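Local structure of aminotransferase class-III (Sphaerobacter thermophilus DSM 20745, 6K8H) at residues A48-G51 and I56-A59; R64-N69 and H76-P81. The protein belongs to the class-III aminotransferases, is also named an omega-transaminase, and holds (5-hydroxy-4,6-dimethylpyridin-3-yl)methyl dihydrogen phosphate in a pocket. All blocks are in the same frame, centred on the assembly; numbering follows the deposited sequence.

Contact 1. Residues A48-G51 and I56-A59; sequences AARG and IVDA
R50 and V57 lie side by side on one face of a beta hairpin, strands 48-52 and 55-58, whose antiparallel pairing is broken by a classic beta bulge. The extended R50 chain runs out alongside V57: CG of R50 rests 4.1 Å from CB of V57, and farther out the guanidinium turns one face to the valine methyls, with CG2 of V57 near its rim and CG1 of V57 4.1 Å from NH2 of R50. The contact there is van der Waals only, methyls against the face of a flat cationic group. A chi1 of -178° sets CG1 of V57 on the far side of CB from N and leaves CG2 beside N, bringing both methyls to that group. I56 and G51 belong to the other face, where CD1 of I56 reaches along to CB of A48; F97 of the second subunit packs on both A48 and I56. A49, the extra residue of the bulge, directs its CB toward the opposite strand, 3.6 Å from O of D58. D58 diverges from A48, and its OD1 accepts from the backbone N of E62. Beyond the bulge, N of V57 donates to O of R50. Within it, one carbonyl serves two donors in its plane: O of V57 accepts from N of A49 at 2.7 Å and from N of R50 at 3.1 Å.

Contact 2. Residues R64-N69 and H76-P81; sequences RLDFVN and HGHADP
The imidazole of H78 meets the carboxylate of D66 at its edge: OD2 of D66 lies close to the ring plane, CB of D66 stands at the same edge, and F97 of the second subunit brings its own ring to H78 with the planes about 20° apart. The two side chains cross at about a right angle, while carboxylate and imidazole planes differ by 33°. NE2 of H78 donates to OD2 of D66 over 2.7 Å, arriving on the anti side of that oxygen; the N-H...O angle of 146° makes the bond distinctly bent. The trans chi1 of D66 places CG beside the carbonyl carbon, from where the other oxygen can turn back on its own chain. OD1 of D66 accepts from N of V68 at 2.8 Å, nearly along the C-O axis, and from N of N69 at 2.7 Å, from above the carboxylate plane. Three N-H groups thus grip this buried carboxylate and fix its rotation, and their donation would probably favour its ionised form. The geometry is that of an Asx turn at D66, tied by a His-carboxylate hydrogen bond to the loop that leads into helix 81-91.

Contacts 1 and 2 follow one another along the chain, their centres 10 Å apart, and meet through the small mixed sheet in which strands 55-58 and 63-66 are neighbours. A probable backbone hydrogen bond of 2.9 Å joins N of I56 to O of R64, and the salt bridge between OD2 of D58 and NH1 of R64 spans 3.0 Å. H78 of contact 2 packs into contact 1, its CB 3.3 Å from C of G51 and its NE2 3.8 Å from CB of I56. Both contacts also touch the second subunit. The bound (5-hydroxy-4,6-dimethylpyridin-3-yl)methyl dihydrogen phosphate lies about 13 Å from the side chain of N69, and neither contact contributes a residue to its pocket.

Contact 1. Residues A48-G51 and I56-A59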
loop_
_atom_site.group_PDB
_atom_site.type_symbol
_atom_site.label_atom_id
_atom_site.label_comp_id
_atom_site.label_asym_id
_atom_site.label_seq_id
_atom_site.Cartn_x
_atom_site.Cartn_y
_atom_site.Cartn_z
ATOM N N ALA B 48 -18.715 9.364 -8.319
ATOM C CA ALA B 48 -18.661 8.617 -9.569
ATOM C C ALA B 48 -19.619 7.442 -9.497
ATOM O O ALA B 48 -19.663 6.719 -8.492
ATOM C CB ALA B 48 -17.240 8.120 -9.845
ATOM N N ALA B 49 -20.387 7.247 -10.559
ATOM C CA ALA B 49 -21.263 6.090 -10.660
ATOM C C ALA B 49 -20.668 5.000 -11.536
ATOM O O ALA B 49 -20.716 3.821 -11.172
ATOM C CB ALA B 49 -22.639 6.511 -11.198
ATOM N N ARG B 50 -20.170 5.386 -12.695
ATOM C CA ARG B 50 -19.557 4.401 -13.609
ATOM C C ARG B 50 -18.768 5.152 -14.680
ATOM O O ARG B 50 -18.771 6.391 -14.680
ATOM C CB ARG B 50 -20.620 3.486 -14.222
ATOM C CG ARG B 50 -21.618 4.221 -15.103
ATOM C CD ARG B 50 -22.699 3.362 -15.730
ATOM N NE ARG B 50 -23.777 4.260 -16.113
ATOM C CZ ARG B 50 -23.941 4.806 -17.315
ATOM N NH1 ARG B 50 -23.106 4.522 -18.299
ATOM N NH2 ARG B 50 -24.950 5.635 -17.523
ATOM N N GLY B 51 -18.069 4.392 -15.512
ATOM C CA GLY B 51 -17.342 4.979 -16.620
ATOM C C GLY B 51 -17.328 4.043 -17.807
ATOM O O GLY B 51 -17.516 2.827 -17.678
ATOM N N ILE B 56 -16.609 9.571 -17.811
ATOM C CA ILE B 56 -16.973 9.280 -16.427
ATOM C C ILE B 56 -18.375 9.831 -16.161
ATOM O O ILE B 56 -18.694 10.964 -16.548
ATOM C CB ILE B 56 -15.932 9.853 -15.435
ATOM C CG1 ILE B 56 -16.277 9.470 -14.002
ATOM C CG2 ILE B 56 -15.792 11.378 -15.560
ATOM C CD1 ILE B 56 -15.081 9.617 -13.019
ATOM N N VAL B 57 -19.207 9.031 -15.489
ATOM C CA VAL B 57 -20.610 9.336 -15.217
ATOM C C VAL B 57 -20.796 9.404 -13.707
ATOM O O VAL B 57 -20.496 8.430 -12.992
ATOM C CB VAL B 57 -21.542 8.278 -15.832
ATOM C CG1 VAL B 57 -23.015 8.631 -15.596
ATOM C CG2 VAL B 57 -21.255 8.109 -17.316
ATOM N N ASP B 58 -21.323 10.536 -13.226
ATOM C CA ASP B 58 -21.455 10.718 -11.793
ATOM C C ASP B 58 -22.831 10.244 -11.318
ATOM O O ASP B 58 -23.699 9.858 -12.111
ATOM C CB ASP B 58 -21.114 12.176 -11.382
ATOM C CG ASP B 58 -22.220 13.215 -11.643
ATOM O OD1 ASP B 58 -23.383 12.891 -11.985
ATOM O OD2 ASP B 58 -21.880 14.422 -11.492
ATOM N N ALA B 59 -22.992 10.215 -9.992
ATOM C CA ALA B 59 -24.170 9.622 -9.369
ATOM C C ALA B 59 -25.438 10.391 -9.711
ATOM O O ALA B 59 -26.542 9.875 -9.502
ATOM C CB ALA B 59 -23.974 9.539 -7.847
#

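Contact 2. Residues R64-N69 and H76-P81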
loop_
_atom_site.group_PDB
_atom_site.type_symbol
_atom_site.label_atom_id
_atom_site.label_comp_id
_atom_site.label_asym_id
_atom_site.label_seq_id
_atom_site.Cartn_x
_atom_site.Cartn_y
_atom_site.Cartn_z
ATOM N N ARG B 64 -18.962 13.420 -18.159
ATOM C CA ARG B 64 -17.859 14.301 -18.510
ATOM C C ARG B 64 -16.759 13.484 -19.175
ATOM O O ARG B 64 -16.578 12.302 -18.874
ATOM C CB ARG B 64 -17.302 15.033 -17.275
ATOM C CG ARG B 64 -18.338 15.807 -16.445
ATOM C CD ARG B 64 -17.737 16.319 -15.119
ATOM N NE ARG B 64 -18.679 17.178 -14.384
ATOM C CZ ARG B 64 -19.557 16.750 -13.474
ATOM N NH1 ARG B 64 -19.629 15.459 -13.160
ATOM N NH2 ARG B 64 -20.362 17.619 -12.857
ATOM N N LEU B 65 -16.019 14.116 -20.080
ATOM C CA LEU B 65 -14.803 13.489 -20.589
ATOM C C LEU B 65 -13.746 13.494 -19.492
ATOM O O LEU B 65 -13.471 14.538 -18.888
ATOM C CB LEU B 65 -14.293 14.233 -21.822
ATOM C CG LEU B 65 -15.093 14.034 -23.113
ATOM C CD1 LEU B 65 -14.565 14.959 -24.188
ATOM C CD2 LEU B 65 -15.015 12.576 -23.564
ATOM N N ASP B 66 -13.157 12.327 -19.220
ATOM C CA ASP B 66 -12.278 12.148 -18.062
ATOM C C ASP B 66 -10.835 12.419 -18.480
ATOM O O ASP B 66 -10.230 11.611 -19.196
ATOM C CB ASP B 66 -12.419 10.740 -17.485
ATOM C CG ASP B 66 -11.751 10.586 -16.121
ATOM O OD1 ASP B 66 -10.861 11.392 -15.784
ATOM O OD2 ASP B 66 -12.116 9.648 -15.370
ATOM N N PHE B 67 -10.301 13.570 -18.064
ATOM C CA PHE B 67 -8.892 13.903 -18.239
ATOM C C PHE B 67 -8.104 13.790 -16.935
ATOM O O PHE B 67 -7.015 14.363 -16.821
ATOM C CB PHE B 67 -8.736 15.301 -18.823
ATOM C CG PHE B 67 -9.168 15.402 -20.251
ATOM C CD1 PHE B 67 -10.508 15.523 -20.574
ATOM C CD2 PHE B 67 -8.235 15.372 -21.272
ATOM C CE1 PHE B 67 -10.917 15.629 -21.909
ATOM C CE2 PHE B 67 -8.625 15.468 -22.600
ATOM C CZ PHE B 67 -9.965 15.592 -22.918
ATOM N N VAL B 68 -8.635 13.079 -15.946
ATOM C CA VAL B 68 -7.920 12.796 -14.705
ATOM C C VAL B 68 -7.503 11.336 -14.639
ATOM O O VAL B 68 -6.354 11.030 -14.328
ATOM C CB VAL B 68 -8.762 13.184 -13.469
ATOM C CG1 VAL B 68 -7.950 12.989 -12.183
ATOM C CG2 VAL B 68 -9.275 14.609 -13.592
ATOM N N ASN B 69 -8.438 10.422 -14.922
ATOM C CA ASN B 69 -8.157 8.990 -15.022
ATOM C C ASN B 69 -7.441 8.471 -13.779
ATOM O O ASN B 69 -6.377 7.847 -13.851
ATOM C CB ASN B 69 -7.362 8.694 -16.287
ATOM C CG ASN B 69 -8.077 9.175 -17.523
ATOM O OD1 ASN B 69 -7.676 10.167 -18.149
ATOM N ND2 ASN B 69 -9.158 8.490 -17.877
ATOM N N HIS B 76 -5.822 3.489 -20.101
ATOM C CA HIS B 76 -6.777 2.984 -21.083
ATOM C C HIS B 76 -8.213 3.387 -20.777
ATOM O O HIS B 76 -9.140 2.849 -21.390
ATOM C CB HIS B 76 -6.669 1.463 -21.213
ATOM C CG HIS B 76 -5.333 1.012 -21.708
ATOM N ND1 HIS B 76 -4.809 1.427 -22.914
ATOM C CD2 HIS B 76 -4.397 0.216 -21.146
ATOM C CE1 HIS B 76 -3.614 0.889 -23.082
ATOM N NE2 HIS B 76 -3.337 0.156 -22.018
ATOM N N GLY B 77 -8.422 4.310 -19.850
ATOM C CA GLY B 77 -9.767 4.785 -19.573
ATOM C C GLY B 77 -10.572 3.783 -18.770
ATOM O O GLY B 77 -10.032 2.877 -18.150
ATOM N N HIS B 78 -11.894 3.943 -18.811
ATOM C CA HIS B 78 -12.785 3.201 -17.924
ATOM C C HIS B 78 -13.260 1.901 -18.555
ATOM O O HIS B 78 -13.611 1.862 -19.737
ATOM C CB HIS B 78 -14.011 4.036 -17.553
ATOM C CG HIS B 78 -13.687 5.277 -16.788
ATOM N ND1 HIS B 78 -13.454 5.276 -15.429
ATOM C CD2 HIS B 78 -13.527 6.556 -17.199
ATOM C CE1 HIS B 78 -13.181 6.505 -15.032
ATOM N NE2 HIS B 78 -13.225 7.301 -16.084
ATOM N N ALA B 79 -13.284 0.841 -17.744
ATOM C CA ALA B 79 -13.836 -0.456 -18.140
ATOM C C ALA B 79 -13.271 -0.923 -19.481
ATOM O O ALA B 79 -14.002 -1.315 -20.397
ATOM C CB ALA B 79 -15.366 -0.410 -18.188
ATOM N N ASP B 80 -11.951 -0.892 -19.585
ATOM C CA ASP B 80 -11.312 -1.383 -20.791
ATOM C C ASP B 80 -11.642 -2.861 -20.969
ATOM O O ASP B 80 -11.460 -3.645 -20.025
ATOM C CB ASP B 80 -9.802 -1.186 -20.726
ATOM C CG ASP B 80 -9.092 -1.827 -21.904
ATOM O OD1 ASP B 80 -8.950 -1.160 -22.945
ATOM O OD2 ASP B 80 -8.698 -3.003 -21.792
ATOM N N PRO B 81 -12.124 -3.281 -22.145
ATOM C CA PRO B 81 -12.583 -4.674 -22.289
ATOM C C PRO B 81 -11.470 -5.701 -22.221
ATOM O O PRO B 81 -11.691 -6.793 -21.689
ATOM C CB PRO B 81 -13.266 -4.691 -23.670
ATOM C CG PRO B 81 -13.337 -3.288 -24.121
ATOM C CD PRO B 81 -12.300 -2.507 -23.387
#